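Local coordinates for protein oxidoreductase (Listeria innocua, PDB 3E18) that binds NAD and is probably a dehydrogenase of the Gfo/Idh/MocA family, with a Rossmann-fold domain and an unknown substrate, at residues V174-D183 with V331-F339; R164-V174 with G205-V213. All blocks are in the same frame, centred on the assembly; numbering follows the deposited sequence.

Interaction 1 (V174-D183 with V331-F339); sequences VLDWGVHLLD and VLKLIEAIF. With NAD (nicotinamide-adenine-dinucleotide), chain E.
Leu182 and Ile335 carry the contact as two knobs, each set into a hole of the partner helix. Leu182 reaches in among Val331, Leu334, Ile335 and Ile338. Its CD1 meets the end of Ile338 tip to tip, CD1 to CD1 at 3.6 Å, and lies 3.7 Å from Ile335 CG1, while CD2 turns to Leu334 CD2. Ile335 answers from the other side, among Val174, Leu175, Val179 and Leu182, and its beta branching lets it serve two turns at once. With CG1 anti to the carbonyl carbon (chi1 -73°), the chain runs toward Leu182 and ends with CD1 3.9 Å from Val179 CB, whereas CG2 faces Val174 CG1 and Leu175 CD2.

An aromatic ring closes one end. Phe339 and Val174 approach from opposite directions, and Val174 CB stands 3.7 Å from CZ of Phe339, oblique to the ring; Leu175 CG lies at the ring edge, near its plane. At the other end Val331 is short enough to let the backbones close in: its CG2 packs 3.7 Å from Asp183 CA, and its CG1 against Val179 CG2.

Between the two helices the contacts are apolar. The polar end of Asp183 is turned to a salt bridge with Arg126. On the side away from helix 325-344, His180 brings its ring edge to the nicotinamide amide, NE2 lying 3.5 Å from NAD O7N.

The axes of 174-183 and 331-339 come within 10.0 Å, their directions 123° apart, a steep crossing in which aliphatic knobs mesh. Leu182, Leu334 and Ile338 also touch strand 211-218, so the pair forms a helical layer against the large mixed sheet, as in the alpha/beta C-terminal domain of Gfo/Idh/MocA oxidoreductases, with His180 of helix 173-188 facing the NAD pocket.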
loop_
_atom_site.group_PDB
_atom_site.type_symbol
_atom_site.label_atom_id
_atom_site.label_comp_id
_atom_site.label_asym_id
_atom_site.label_seq_id
_atom_site.Cartn_x
_atom_site.Cartn_y
_atom_site.Cartn_z
ATOM N N VAL A 174 -16.060 6.019 0.803
ATOM C CA VAL A 174 -15.399 7.092 0.041
ATOM C C VAL A 174 -16.030 8.443 0.438
ATOM O O VAL A 174 -15.343 9.406 0.769
ATOM C CB VAL A 174 -15.503 6.870 -1.481
ATOM C CG1 VAL A 174 -14.923 8.052 -2.243
ATOM C CG2 VAL A 174 -14.775 5.587 -1.906
ATOM N N LEU A 175 -17.356 8.478 0.450
ATOM C CA LEU A 175 -18.100 9.693 0.752
ATOM C C LEU A 175 -18.147 10.030 2.252
ATOM O O LEU A 175 -18.372 11.169 2.635
ATOM C CB LEU A 175 -19.506 9.591 0.135
ATOM C CG LEU A 175 -19.496 9.713 -1.394
ATOM C CD1 LEU A 175 -20.876 9.423 -1.987
ATOM C CD2 LEU A 175 -19.030 11.089 -1.799
ATOM N N ASP A 176 -17.905 9.037 3.094
ATOM C CA ASP A 176 -17.970 9.233 4.535
ATOM C C ASP A 176 -16.598 9.625 5.094
ATOM O O ASP A 176 -16.391 10.761 5.497
ATOM C CB ASP A 176 -18.488 7.958 5.192
ATOM C CG ASP A 176 -18.828 8.137 6.656
ATOM O OD1 ASP A 176 -18.649 9.245 7.207
ATOM O OD2 ASP A 176 -19.278 7.149 7.269
ATOM N N TRP A 177 -15.661 8.688 5.108
ATOM C CA TRP A 177 -14.339 8.953 5.650
ATOM C C TRP A 177 -13.380 9.463 4.582
ATOM O O TRP A 177 -12.491 10.266 4.860
ATOM C CB TRP A 177 -13.783 7.692 6.290
ATOM C CG TRP A 177 -13.932 7.659 7.763
ATOM C CD1 TRP A 177 -14.808 6.894 8.484
ATOM C CD2 TRP A 177 -13.189 8.429 8.716
ATOM N NE1 TRP A 177 -14.654 7.139 9.828
ATOM C CE2 TRP A 177 -13.665 8.075 9.999
ATOM C CE3 TRP A 177 -12.158 9.376 8.612
ATOM C CZ2 TRP A 177 -13.150 8.638 11.169
ATOM C CZ3 TRP A 177 -11.640 9.927 9.782
ATOM C CH2 TRP A 177 -12.142 9.559 11.039
ATOM N N GLY A 178 -13.558 8.987 3.362
ATOM C CA GLY A 178 -12.664 9.362 2.265
ATOM C C GLY A 178 -12.554 10.852 2.085
ATOM O O GLY A 178 -11.454 11.371 1.920
ATOM N N VAL A 179 -13.688 11.553 2.129
ATOM C CA VAL A 179 -13.686 13.002 1.985
ATOM C C VAL A 179 -12.813 13.686 3.052
ATOM O O VAL A 179 -12.074 14.585 2.722
ATOM C CB VAL A 179 -15.136 13.595 1.908
ATOM C CG1 VAL A 179 -15.923 13.212 3.104
ATOM C CG2 VAL A 179 -15.129 15.106 1.755
ATOM N N HIS A 180 -12.867 13.239 4.308
ATOM C CA HIS A 180 -11.964 13.777 5.345
ATOM C C HIS A 180 -10.494 13.565 5.008
ATOM O O HIS A 180 -9.684 14.489 5.128
ATOM C CB HIS A 180 -12.184 13.069 6.671
ATOM C CG HIS A 180 -13.410 13.497 7.394
ATOM N ND1 HIS A 180 -13.752 14.822 7.565
ATOM C CD2 HIS A 180 -14.348 12.772 8.051
ATOM C CE1 HIS A 180 -14.858 14.892 8.281
ATOM N NE2 HIS A 180 -15.239 13.663 8.590
ATOM N N LEU A 181 -10.147 12.346 4.595
ATOM C CA LEU A 181 -8.737 12.000 4.392
ATOM C C LEU A 181 -8.192 12.656 3.144
ATOM O O LEU A 181 -7.036 13.080 3.109
ATOM C CB LEU A 181 -8.552 10.494 4.308
ATOM C CG LEU A 181 -9.055 9.702 5.516
ATOM C CD1 LEU A 181 -8.683 8.265 5.317
ATOM C CD2 LEU A 181 -8.401 10.236 6.773
ATOM N N LEU A 182 -9.032 12.757 2.122
ATOM C CA LEU A 182 -8.598 13.352 0.854
ATOM C C LEU A 182 -8.481 14.866 0.973
ATOM O O LEU A 182 -7.640 15.512 0.302
ATOM C CB LEU A 182 -9.586 13.003 -0.254
ATOM C CG LEU A 182 -9.692 11.522 -0.646
ATOM C CD1 LEU A 182 -10.916 11.321 -1.488
ATOM C CD2 LEU A 182 -8.442 10.976 -1.335
ATOM N N ASP A 183 -9.361 15.431 1.796
ATOM C CA ASP A 183 -9.344 16.868 2.081
ATOM C C ASP A 183 -8.095 17.272 2.872
ATOM O O ASP A 183 -7.426 18.254 2.513
ATOM C CB ASP A 183 -10.620 17.308 2.795
ATOM C CG ASP A 183 -10.587 18.765 3.164
ATOM O OD1 ASP A 183 -10.654 19.628 2.252
ATOM O OD2 ASP A 183 -10.440 19.034 4.368
ATOM N N VAL A 331 -11.414 18.441 -4.075
ATOM C CA VAL A 331 -11.688 17.170 -3.385
ATOM C C VAL A 331 -12.819 16.415 -4.076
ATOM O O VAL A 331 -12.685 15.228 -4.348
ATOM C CB VAL A 331 -11.978 17.385 -1.901
ATOM C CG1 VAL A 331 -12.396 16.073 -1.222
ATOM C CG2 VAL A 331 -10.745 17.959 -1.215
ATOM N N LEU A 332 -13.918 17.101 -4.402
ATOM C CA LEU A 332 -15.056 16.420 -5.028
ATOM C C LEU A 332 -14.707 15.873 -6.410
ATOM O O LEU A 332 -15.152 14.793 -6.769
ATOM C CB LEU A 332 -16.305 17.321 -5.092
ATOM C CG LEU A 332 -16.977 17.750 -3.780
ATOM C CD1 LEU A 332 -18.050 18.791 -4.085
ATOM C CD2 LEU A 332 -17.596 16.598 -3.021
ATOM N N LYS A 333 -13.878 16.606 -7.149
ATOM C CA LYS A 333 -13.337 16.134 -8.414
ATOM C C LYS A 333 -12.444 14.903 -8.215
ATOM O O LYS A 333 -12.424 14.008 -9.061
ATOM C CB LYS A 333 -12.527 17.240 -9.083
ATOM C CG LYS A 333 -13.332 18.228 -9.905
ATOM C CD LYS A 333 -12.404 19.198 -10.634
ATOM C CE LYS A 333 -11.881 18.653 -11.967
ATOM N NZ LYS A 333 -12.951 18.515 -13.009
ATOM N N LEU A 334 -11.722 14.859 -7.093
ATOM C CA LEU A 334 -10.873 13.708 -6.764
ATOM C C LEU A 334 -11.718 12.480 -6.432
ATOM O O LEU A 334 -11.404 11.373 -6.867
ATOM C CB LEU A 334 -9.893 14.041 -5.618
ATOM C CG LEU A 334 -8.899 12.978 -5.113
ATOM C CD1 LEU A 334 -8.137 12.355 -6.255
ATOM C CD2 LEU A 334 -7.910 13.582 -4.127
ATOM N N ILE A 335 -12.793 12.681 -5.682
ATOM C CA ILE A 335 -13.740 11.611 -5.401
ATOM C C ILE A 335 -14.372 11.037 -6.689
ATOM O O ILE A 335 -14.536 9.813 -6.830
ATOM C CB ILE A 335 -14.814 12.092 -4.407
ATOM C CG1 ILE A 335 -14.200 12.212 -3.007
ATOM C CG2 ILE A 335 -15.998 11.136 -4.371
ATOM C CD1 ILE A 335 -15.076 12.979 -1.992
ATOM N N GLU A 336 -14.687 11.923 -7.633
ATOM C CA GLU A 336 -15.200 11.522 -8.941
ATOM C C GLU A 336 -14.170 10.703 -9.729
ATOM O O GLU A 336 -14.530 9.675 -10.320
ATOM C CB GLU A 336 -15.658 12.747 -9.729
ATOM C CG GLU A 336 -16.931 13.356 -9.156
ATOM C CD GLU A 336 -17.304 14.686 -9.772
ATOM O OE1 GLU A 336 -16.423 15.400 -10.311
ATOM O OE2 GLU A 336 -18.500 15.013 -9.720
ATOM N N ALA A 337 -12.904 11.144 -9.715
ATOM C CA ALA A 337 -11.788 10.370 -10.296
ATOM C C ALA A 337 -11.632 8.995 -9.649
ATOM O O ALA A 337 -11.373 8.012 -10.335
ATOM C CB ALA A 337 -10.488 11.138 -10.211
ATOM N N ILE A 338 -11.813 8.930 -8.334
ATOM C CA ILE A 338 -11.664 7.670 -7.602
ATOM C C ILE A 338 -12.739 6.692 -8.049
ATOM O O ILE A 338 -12.443 5.529 -8.339
ATOM C CB ILE A 338 -11.704 7.912 -6.073
ATOM C CG1 ILE A 338 -10.338 8.425 -5.609
ATOM C CG2 ILE A 338 -12.099 6.653 -5.298
ATOM C CD1 ILE A 338 -10.336 9.008 -4.204
ATOM N N PHE A 339 -13.981 7.167 -8.113
ATOM C CA PHE A 339 -15.102 6.311 -8.502
ATOM C C PHE A 339 -14.968 5.804 -9.929
ATOM O O PHE A 339 -15.228 4.630 -10.214
ATOM C CB PHE A 339 -16.413 7.053 -8.313
ATOM C CG PHE A 339 -16.916 7.004 -6.907
ATOM C CD1 PHE A 339 -17.023 5.782 -6.244
ATOM C CD2 PHE A 339 -17.286 8.162 -6.244
ATOM C CE1 PHE A 339 -17.485 5.722 -4.946
ATOM C CE2 PHE A 339 -17.772 8.102 -4.932
ATOM C CZ PHE A 339 -17.867 6.885 -4.293
HETATM P PA NAD E . -28.452 11.254 10.845
HETATM O O1A NAD E . -28.035 10.854 12.208
HETATM O O2A NAD E . -29.221 10.225 10.123
HETATM O O5B NAD E . -29.274 12.632 10.906
HETATM C C5B NAD E . -29.764 13.305 9.767
HETATM C C4B NAD E . -30.994 14.092 10.205
HETATM O O4B NAD E . -31.478 14.903 9.150
HETATM C C3B NAD E . -32.130 13.155 10.607
HETATM O O3B NAD E . -32.581 13.508 11.894
HETATM C C2B NAD E . -33.200 13.410 9.566
HETATM O O2B NAD E . -34.506 13.286 10.082
HETATM C C1B NAD E . -32.887 14.826 9.118
HETATM N N9A NAD E . -33.371 15.135 7.763
HETATM C C8A NAD E . -33.410 14.300 6.672
HETATM N N7A NAD E . -33.915 14.989 5.621
HETATM C C5A NAD E . -34.201 16.246 6.034
HETATM C C6A NAD E . -34.741 17.348 5.380
HETATM N N6A NAD E . -34.905 17.309 4.059
HETATM N N1A NAD E . -34.925 18.531 6.080
HETATM C C2A NAD E . -34.584 18.621 7.415
HETATM N N3A NAD E . -34.052 17.522 8.056
HETATM C C4A NAD E . -33.865 16.354 7.378
HETATM O O3 NAD E . -27.135 11.649 9.989
HETATM P PN NAD E . -25.757 12.153 10.614
HETATM O O1N NAD E . -24.880 10.986 10.896
HETATM O O2N NAD E . -25.996 13.178 11.655
HETATM O O5D NAD E . -25.082 12.894 9.322
HETATM C C5D NAD E . -25.677 13.997 8.673
HETATM C C4D NAD E . -24.613 14.743 7.836
HETATM O O4D NAD E . -23.479 15.020 8.638
HETATM C C3D NAD E . -24.095 13.931 6.663
HETATM O O3D NAD E . -23.780 14.807 5.590
HETATM C C2D NAD E . -22.800 13.317 7.154
HETATM O O2D NAD E . -21.899 13.155 6.083
HETATM C C1D NAD E . -22.311 14.382 8.127
HETATM N N1N NAD E . -21.425 13.900 9.220
HETATM C C2N NAD E . -20.209 14.512 9.337
HETATM C C3N NAD E . -19.298 14.152 10.324
HETATM C C7N NAD E . -18.093 15.016 10.538
HETATM O O7N NAD E . -17.069 14.559 11.380
HETATM N N7N NAD E . -18.006 16.208 9.942
HETATM C C4N NAD E . -19.650 13.157 11.248
HETATM C C5N NAD E . -20.900 12.542 11.140
HETATM C C6N NAD E . -21.784 12.929 10.126
#

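Interaction 2 (R164-V174 with G205-V213). With NAD (nicotinamide-adenine-dinucleotide), chain E.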
loop_
_atom_site.group_PDB
_atom_site.type_symbol
_atom_site.label_atom_id
_atom_site.label_comp_id
_atom_site.label_asym_id
_atom_site.label_seq_id
_atom_site.Cartn_x
_atom_site.Cartn_y
_atom_site.Cartn_z
ATOM N N ARG A 164 -26.527 5.674 5.099
ATOM C CA ARG A 164 -25.160 5.456 4.621
ATOM C C ARG A 164 -24.937 4.134 3.875
ATOM O O ARG A 164 -23.897 3.956 3.237
ATOM C CB ARG A 164 -24.178 5.548 5.785
ATOM C CG ARG A 164 -23.748 6.964 6.120
ATOM C CD ARG A 164 -22.740 6.945 7.258
ATOM N NE ARG A 164 -22.526 8.264 7.849
ATOM C CZ ARG A 164 -23.300 8.798 8.794
ATOM N NH1 ARG A 164 -24.360 8.144 9.258
ATOM N NH2 ARG A 164 -23.019 9.999 9.267
ATOM N N HIS A 165 -25.897 3.210 3.963
ATOM C CA HIS A 165 -25.834 1.956 3.199
ATOM C C HIS A 165 -26.331 2.093 1.760
ATOM O O HIS A 165 -26.223 1.140 0.978
ATOM C CB HIS A 165 -26.650 0.854 3.887
ATOM C CG HIS A 165 -26.067 0.378 5.180
ATOM N ND1 HIS A 165 -25.461 -0.854 5.319
ATOM C CD2 HIS A 165 -26.006 0.966 6.398
ATOM C CE1 HIS A 165 -25.051 -1.005 6.566
ATOM N NE2 HIS A 165 -25.369 0.087 7.241
ATOM N N LEU A 166 -26.876 3.262 1.409
ATOM C CA LEU A 166 -27.616 3.424 0.155
ATOM C C LEU A 166 -26.974 4.420 -0.793
ATOM O O LEU A 166 -26.564 5.506 -0.370
ATOM C CB LEU A 166 -29.056 3.849 0.452
ATOM C CG LEU A 166 -29.854 2.818 1.261
ATOM C CD1 LEU A 166 -31.037 3.453 1.960
ATOM C CD2 LEU A 166 -30.288 1.663 0.364
ATOM N N LYS A 167 -26.903 4.053 -2.074
ATOM C CA LYS A 167 -26.346 4.929 -3.120
ATOM C C LYS A 167 -27.126 6.230 -3.287
ATOM O O LYS A 167 -26.544 7.274 -3.627
ATOM C CB LYS A 167 -26.323 4.217 -4.477
ATOM C CG LYS A 167 -25.114 3.347 -4.736
ATOM C CD LYS A 167 -24.855 3.211 -6.241
ATOM C CE LYS A 167 -23.729 2.213 -6.545
ATOM N NZ LYS A 167 -22.435 2.522 -5.845
ATOM N N ALA A 168 -28.440 6.149 -3.063
ATOM C CA ALA A 168 -29.365 7.272 -3.256
ATOM C C ALA A 168 -29.015 8.451 -2.360
ATOM O O ALA A 168 -29.147 9.602 -2.769
ATOM C CB ALA A 168 -30.804 6.831 -2.987
ATOM N N HIS A 169 -28.558 8.140 -1.149
ATOM C CA HIS A 169 -28.261 9.137 -0.132
ATOM C C HIS A 169 -26.771 9.437 -0.005
ATOM O O HIS A 169 -26.344 10.038 0.985
ATOM C CB HIS A 169 -28.818 8.664 1.214
ATOM C CG HIS A 169 -30.287 8.398 1.182
ATOM N ND1 HIS A 169 -31.221 9.410 1.122
ATOM C CD2 HIS A 169 -30.986 7.239 1.175
ATOM C CE1 HIS A 169 -32.434 8.886 1.097
ATOM N NE2 HIS A 169 -32.319 7.570 1.126
ATOM N N GLY A 170 -25.990 9.016 -1.002
ATOM C CA GLY A 170 -24.546 9.286 -1.036
ATOM C C GLY A 170 -23.804 8.557 0.069
ATOM O O GLY A 170 -22.952 9.140 0.752
ATOM N N GLY A 171 -24.159 7.290 0.254
ATOM C CA GLY A 171 -23.556 6.429 1.254
ATOM C C GLY A 171 -22.216 5.842 0.863
ATOM O O GLY A 171 -21.652 6.171 -0.194
ATOM N N GLY A 172 -21.700 4.960 1.714
ATOM C CA GLY A 172 -20.376 4.380 1.482
ATOM C C GLY A 172 -19.206 5.123 2.106
ATOM O O GLY A 172 -19.337 6.282 2.500
ATOM N N MET A 173 -18.050 4.460 2.167
ATOM C CA MET A 173 -16.883 4.989 2.875
ATOM C C MET A 173 -16.068 6.053 2.136
ATOM O O MET A 173 -15.429 6.891 2.786
ATOM C CB MET A 173 -15.981 3.857 3.390
ATOM C CG MET A 173 -16.519 3.128 4.630
ATOM S SD MET A 173 -16.891 4.159 6.102
ATOM C CE MET A 173 -18.650 3.984 6.102
ATOM N N VAL A 174 -16.060 6.019 0.803
ATOM C CA VAL A 174 -15.399 7.092 0.041
ATOM C C VAL A 174 -16.030 8.443 0.438
ATOM O O VAL A 174 -15.343 9.406 0.769
ATOM C CB VAL A 174 -15.503 6.870 -1.481
ATOM C CG1 VAL A 174 -14.923 8.052 -2.243
ATOM C CG2 VAL A 174 -14.775 5.587 -1.906
ATOM N N GLY A 205 -21.096 -6.743 1.136
ATOM C CA GLY A 205 -22.191 -7.079 0.228
ATOM C C GLY A 205 -23.243 -6.000 0.045
ATOM O O GLY A 205 -24.313 -6.271 -0.497
ATOM N N ASP A 206 -22.934 -4.777 0.480
ATOM C CA ASP A 206 -23.831 -3.635 0.305
ATOM C C ASP A 206 -23.745 -3.071 -1.099
ATOM O O ASP A 206 -22.825 -3.402 -1.855
ATOM C CB ASP A 206 -23.516 -2.534 1.322
ATOM C CG ASP A 206 -24.083 -2.827 2.687
ATOM O OD1 ASP A 206 -25.304 -3.076 2.790
ATOM O OD2 ASP A 206 -23.306 -2.805 3.664
ATOM N N GLU A 207 -24.700 -2.209 -1.449
ATOM C CA GLU A 207 -24.696 -1.547 -2.765
ATOM C C GLU A 207 -23.671 -0.412 -2.829
ATOM O O GLU A 207 -23.296 0.051 -3.920
ATOM C CB GLU A 207 -26.104 -1.052 -3.142
ATOM C CG GLU A 207 -26.701 -0.030 -2.173
ATOM C CD GLU A 207 -28.095 0.428 -2.574
ATOM O OE1 GLU A 207 -29.057 -0.359 -2.396
ATOM O OE2 GLU A 207 -28.227 1.578 -3.049
ATOM N N VAL A 208 -23.211 0.016 -1.655
ATOM C CA VAL A 208 -22.134 1.005 -1.526
ATOM C C VAL A 208 -20.858 0.373 -0.965
ATOM O O VAL A 208 -20.901 -0.682 -0.331
ATOM C CB VAL A 208 -22.533 2.185 -0.608
ATOM C CG1 VAL A 208 -23.737 2.924 -1.182
ATOM C CG2 VAL A 208 -22.820 1.708 0.824
ATOM N N ASP A 209 -19.734 1.041 -1.210
ATOM C CA ASP A 209 -18.419 0.588 -0.757
ATOM C C ASP A 209 -18.275 0.616 0.761
ATOM O O ASP A 209 -18.714 1.564 1.415
ATOM C CB ASP A 209 -17.329 1.443 -1.402
ATOM C CG ASP A 209 -17.371 2.898 -0.945
ATOM O OD1 ASP A 209 -18.215 3.673 -1.447
ATOM O OD2 ASP A 209 -16.544 3.271 -0.088
ATOM N N ASP A 210 -17.669 -0.427 1.322
ATOM C CA ASP A 210 -17.438 -0.481 2.766
ATOM C C ASP A 210 -15.982 -0.126 3.062
ATOM O O ASP A 210 -15.509 -0.179 4.201
ATOM C CB ASP A 210 -17.842 -1.843 3.345
ATOM C CG ASP A 210 -17.116 -3.013 2.688
ATOM O OD1 ASP A 210 -15.879 -3.093 2.814
ATOM O OD2 ASP A 210 -17.789 -3.872 2.072
ATOM N N GLY A 211 -15.257 0.224 2.006
ATOM C CA GLY A 211 -13.892 0.620 2.165
ATOM C C GLY A 211 -13.302 0.871 0.796
ATOM O O GLY A 211 -13.904 0.543 -0.212
ATOM N N PHE A 212 -12.098 1.409 0.780
ATOM C CA PHE A 212 -11.391 1.657 -0.478
ATOM C C PHE A 212 -9.908 1.807 -0.244
ATOM O O PHE A 212 -9.457 1.933 0.900
ATOM C CB PHE A 212 -11.940 2.906 -1.168
ATOM C CG PHE A 212 -11.619 4.191 -0.461
ATOM C CD1 PHE A 212 -10.565 4.984 -0.895
ATOM C CD2 PHE A 212 -12.373 4.618 0.633
ATOM C CE1 PHE A 212 -10.246 6.168 -0.244
ATOM C CE2 PHE A 212 -12.060 5.810 1.278
ATOM C CZ PHE A 212 -10.994 6.581 0.832
ATOM N N VAL A 213 -9.158 1.837 -1.344
ATOM C CA VAL A 213 -7.785 2.261 -1.294
ATOM C C VAL A 213 -7.581 3.041 -2.583
ATOM O O VAL A 213 -8.187 2.720 -3.596
ATOM C CB VAL A 213 -6.797 1.057 -1.152
ATOM C CG1 VAL A 213 -7.145 -0.070 -2.120
ATOM C CG2 VAL A 213 -5.346 1.503 -1.319
HETATM P PA NAD E . -28.452 11.254 10.845
HETATM O O1A NAD E . -28.035 10.854 12.208
HETATM O O2A NAD E . -29.221 10.225 10.123
HETATM O O5B NAD E . -29.274 12.632 10.906
HETATM C C5B NAD E . -29.764 13.305 9.767
HETATM C C4B NAD E . -30.994 14.092 10.205
HETATM O O4B NAD E . -31.478 14.903 9.150
HETATM C C3B NAD E . -32.130 13.155 10.607
HETATM O O3B NAD E . -32.581 13.508 11.894
HETATM C C2B NAD E . -33.200 13.410 9.566
HETATM O O2B NAD E . -34.506 13.286 10.082
HETATM C C1B NAD E . -32.887 14.826 9.118
HETATM N N9A NAD E . -33.371 15.135 7.763
HETATM C C8A NAD E . -33.410 14.300 6.672
HETATM N N7A NAD E . -33.915 14.989 5.621
HETATM C C5A NAD E . -34.201 16.246 6.034
HETATM C C6A NAD E . -34.741 17.348 5.380
HETATM N N6A NAD E . -34.905 17.309 4.059
HETATM N N1A NAD E . -34.925 18.531 6.080
HETATM C C2A NAD E . -34.584 18.621 7.415
HETATM N N3A NAD E . -34.052 17.522 8.056
HETATM C C4A NAD E . -33.865 16.354 7.378
HETATM O O3 NAD E . -27.135 11.649 9.989
HETATM P PN NAD E . -25.757 12.153 10.614
HETATM O O1N NAD E . -24.880 10.986 10.896
HETATM O O2N NAD E . -25.996 13.178 11.655
HETATM O O5D NAD E . -25.082 12.894 9.322
HETATM C C5D NAD E . -25.677 13.997 8.673
HETATM C C4D NAD E . -24.613 14.743 7.836
HETATM O O4D NAD E . -23.479 15.020 8.638
HETATM C C3D NAD E . -24.095 13.931 6.663
HETATM O O3D NAD E . -23.780 14.807 5.590
HETATM C C2D NAD E . -22.800 13.317 7.154
HETATM O O2D NAD E . -21.899 13.155 6.083
HETATM C C1D NAD E . -22.311 14.382 8.127
HETATM N N1N NAD E . -21.425 13.900 9.220
HETATM C C2N NAD E . -20.209 14.512 9.337
HETATM C C3N NAD E . -19.298 14.152 10.324
HETATM C C7N NAD E . -18.093 15.016 10.538
HETATM O O7N NAD E . -17.069 14.559 11.380
HETATM N N7N NAD E . -18.006 16.208 9.942
HETATM C C4N NAD E . -19.650 13.157 11.248
HETATM C C5N NAD E . -20.900 12.542 11.140
HETATM C C6N NAD E . -21.784 12.929 10.126
HETATM O O HOH W 1 -26.940 -1.964 0.569
HETATM O O HOH W 2 -30.141 3.587 -3.243
HETATM O O HOH W 3 -18.852 6.206 -0.824
#
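Asp209 OD2 accepts from two successive backbone amides: Val174 N at 2.9 Å, on the syn lone pair, and Met173 N in a weaker, bent bond. The same Met173 N also gives a bond of 3.1 Å to the backbone Asp209 O, from above the carbonyl plane. Asp209 can do this because its CG lies between its own N and carbonyl carbon (chi1 66°), folding the carboxylate back toward the helix start. Its other oxygen, OD1, is joined by a water to Gly171 O. An acid suits this place, at the N-terminal end of helix 173-188, where amides point outward and the helix dipole would probably favour a negative charge. Gly172, with positive phi, leaves room for Asp209 and Val208 beside its CA.

These bonds tie the loop leading into helix 173-188 to the connection that enters strand 211-218 of the C-terminal domain's mixed sheet. Val208 plugs the loop, CG2 lying 3.5 Å from Arg164 O and CG1 close to Lys167 N. Glu207 OE2 takes the amide of Lys167 at 3.0 Å, on the anti side and about 33° out of the carboxylate plane. Further out, His165 ND1 makes a weak bond to Asp206 OD1. Val174 CG2 makes an off-centre CH-pi contact with the Phe212 ring, approaching obliquely. Arg164 extends away from the turn, its NH2 bonding NAD O1N at 2.7 Å.

In the fold
Helix 173-188 is common to both contacts, and Val174 serves each: its amide is held in interaction 2 while its side chain also packs in interaction 1. Interaction 1 lies deep in the chain, its centre about 9 Å from the chain centre, and is made of aliphatic and aromatic side chains. Interaction 2 sits farther out, about 17 Å from that centre, and runs from a buried end around Asp209 to an exposed one around Glu207 and Lys167, with waters at both. The helix is thus fixed at its start by polar bonds and along its length by apolar meshing. Both reach NAD, through His180 at the nicotinamide and Arg164 at a phosphate oxygen.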